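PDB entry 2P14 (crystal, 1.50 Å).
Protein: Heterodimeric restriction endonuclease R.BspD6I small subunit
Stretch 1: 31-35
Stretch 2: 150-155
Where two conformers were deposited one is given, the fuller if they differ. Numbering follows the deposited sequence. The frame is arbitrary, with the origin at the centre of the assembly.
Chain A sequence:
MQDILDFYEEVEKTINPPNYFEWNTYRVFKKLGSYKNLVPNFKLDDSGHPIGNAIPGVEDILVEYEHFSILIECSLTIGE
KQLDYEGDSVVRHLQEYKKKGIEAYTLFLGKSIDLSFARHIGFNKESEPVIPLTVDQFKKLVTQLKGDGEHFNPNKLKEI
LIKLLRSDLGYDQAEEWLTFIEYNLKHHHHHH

Stretch 1 31-35: KLGSY
Stretch 2 (150-155) EHFNPN

Two successive backbone carbonyls of the other stretch converge on one carbon of the Phe 152 ring: Leu 32 O lies 3.3 Å and Gly 33 O 3.4 Å from Phe 152 CD2. Gly 33 O lies at the ring edge, near its plane, where the slightly positive C-H groups of an aromatic ring favour an oxygen. Over one face sits Leu 32, whose CB lies 4.1 Å from the Phe 152 ring centroid and 22° off the ring normal, a CH-pi contact; the closest side-chain atoms, Leu 32 CB and Phe 152 CD2, are 3.8 Å apart. Both residues are buried and point toward the opposing stretch, Leu 32 as rotamer m,t and Phe 152 with chi1 t (175°) and chi2 57°.

A helix that begins earlier in the chain includes Lys 31 and Leu 32 (phi/psi -62/-38 at the latter). Gly 33 breaks from it at 70/-159, a positive phi that favours glycine, and Ser 34 follows at 72/16. In the second stretch, His 151 (-56/142), Phe 152 (-78/116) and Asn 153 (-106/107) are extended before a helix starts at Pro 154 (-53/-31). The chains run in the same direction through the contact, pairing Leu 32 CA with Phe 152 CA at 6.3 Å and Ser 34 CA with Pro 154 CA at 6.8 Å.

Ser 34, with chi1 m, points toward the second stretch and places OG 3.0 Å from Phe 152 O, within hydrogen-bonding reach. Its CB packs 3.6 Å from Pro 154 CG, an apolar contact beside that polar one. Asn 153 points away, chi1 t and chi2 -1°, and caps the new helix: its OD1 accepts from Asn 155 N at 3.0 Å. Together the contacts bury 247 Å², summed over both sides.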

# COMPACT_ATOMS: atom_id res chain seq x y z
N LYS A 31 -8.01 -4.64 -10.84
CA LYS A 31 -9.30 -4.13 -11.34
C LYS A 31 -9.23 -2.65 -11.73
O LYS A 31 -9.91 -2.22 -12.68
CB LYS A 31 -10.41 -4.35 -10.33
CG LYS A 31 -11.75 -4.17 -11.00
CD LYS A 31 -12.84 -4.89 -10.34
CE LYS A 31 -14.13 -4.73 -11.11
NZ LYS A 31 -15.13 -5.64 -10.57
N LEU A 32 -8.44 -1.86 -11.02
CA LEU A 32 -8.30 -0.45 -11.41
C LEU A 32 -7.72 -0.33 -12.81
O LEU A 32 -8.07 0.59 -13.57
CB LEU A 32 -7.43 0.30 -10.41
CG LEU A 32 -8.06 0.63 -9.06
CD1 LEU A 32 -7.01 1.18 -8.12
CD2 LEU A 32 -9.24 1.59 -9.19
N GLY A 33 -6.78 -1.21 -13.11
CA GLY A 33 -6.17 -1.32 -14.42
C GLY A 33 -5.26 -0.15 -14.77
O GLY A 33 -4.73 0.52 -13.87
N SER A 34 -5.02 0.04 -16.07
CA SER A 34 -4.25 1.20 -16.54
C SER A 34 -2.74 1.11 -16.22
O SER A 34 -2.05 2.12 -16.26
CB SER A 34 -4.82 2.55 -16.00
OG SER A 34 -6.20 2.81 -16.31
N TYR A 35 -2.26 -0.08 -15.88
CA TYR A 35 -0.85 -0.30 -15.57
C TYR A 35 -0.08 -0.87 -16.73
O TYR A 35 -0.66 -1.47 -17.64
CB TYR A 35 -0.68 -1.28 -14.39
CG TYR A 35 -1.44 -2.58 -14.52
CD1 TYR A 35 -0.91 -3.66 -15.21
CD2 TYR A 35 -2.68 -2.73 -13.91
CE1 TYR A 35 -1.62 -4.86 -15.32
CE2 TYR A 35 -3.40 -3.90 -14.02
CZ TYR A 35 -2.87 -4.96 -14.72
OH TYR A 35 -3.60 -6.13 -14.80
N GLU A 150 -15.80 7.38 -13.04
CA GLU A 150 -14.62 8.05 -13.61
C GLU A 150 -13.56 7.03 -14.06
O GLU A 150 -13.25 6.08 -13.31
CB GLU A 150 -14.03 9.00 -12.55
CG GLU A 150 -13.04 10.05 -13.10
CD GLU A 150 -12.29 10.82 -12.01
OE1 GLU A 150 -12.32 10.43 -10.81
OE2 GLU A 150 -11.62 11.82 -12.36
N HIS A 151 -13.02 7.22 -15.27
CA HIS A 151 -11.92 6.40 -15.78
C HIS A 151 -10.80 6.50 -14.77
O HIS A 151 -10.57 7.56 -14.19
CB HIS A 151 -11.43 6.93 -17.14
CG HIS A 151 -10.22 6.21 -17.68
ND1 HIS A 151 -8.97 6.78 -17.69
CD2 HIS A 151 -10.08 4.96 -18.18
CE1 HIS A 151 -8.10 5.91 -18.20
NE2 HIS A 151 -8.76 4.79 -18.50
N PHE A 152 -10.10 5.39 -14.55
CA PHE A 152 -8.97 5.44 -13.66
C PHE A 152 -7.76 6.06 -14.33
O PHE A 152 -7.21 5.50 -15.29
CB PHE A 152 -8.64 4.06 -13.09
CG PHE A 152 -7.40 4.04 -12.24
CD1 PHE A 152 -7.31 4.88 -11.13
CD2 PHE A 152 -6.33 3.23 -12.58
CE1 PHE A 152 -6.13 4.89 -10.36
CE2 PHE A 152 -5.18 3.24 -11.83
CZ PHE A 152 -5.10 4.05 -10.71
N ASN A 153 -7.33 7.22 -13.80
CA ASN A 153 -6.13 7.85 -14.27
C ASN A 153 -5.00 7.67 -13.23
O ASN A 153 -5.04 8.31 -12.19
CB ASN A 153 -6.40 9.34 -14.49
CG ASN A 153 -5.20 10.10 -15.01
OD1 ASN A 153 -4.13 9.55 -15.21
ND2 ASN A 153 -5.39 11.40 -15.29
N PRO A 154 -4.01 6.82 -13.53
CA PRO A 154 -2.91 6.61 -12.57
C PRO A 154 -2.25 7.93 -12.14
O PRO A 154 -1.80 8.05 -11.00
CB PRO A 154 -1.91 5.76 -13.35
CG PRO A 154 -2.78 5.01 -14.36
CD PRO A 154 -3.80 6.04 -14.77
N ASN A 155 -2.22 8.94 -13.02
CA ASN A 155 -1.60 10.20 -12.65
C ASN A 155 -2.35 10.96 -11.56
O ASN A 155 -1.73 11.70 -10.78
CB ASN A 155 -1.40 11.08 -13.88
CG ASN A 155 -0.65 10.36 -14.97
OD1 ASN A 155 -1.15 10.18 -16.11
ND2 ASN A 155 0.56 9.92 -14.65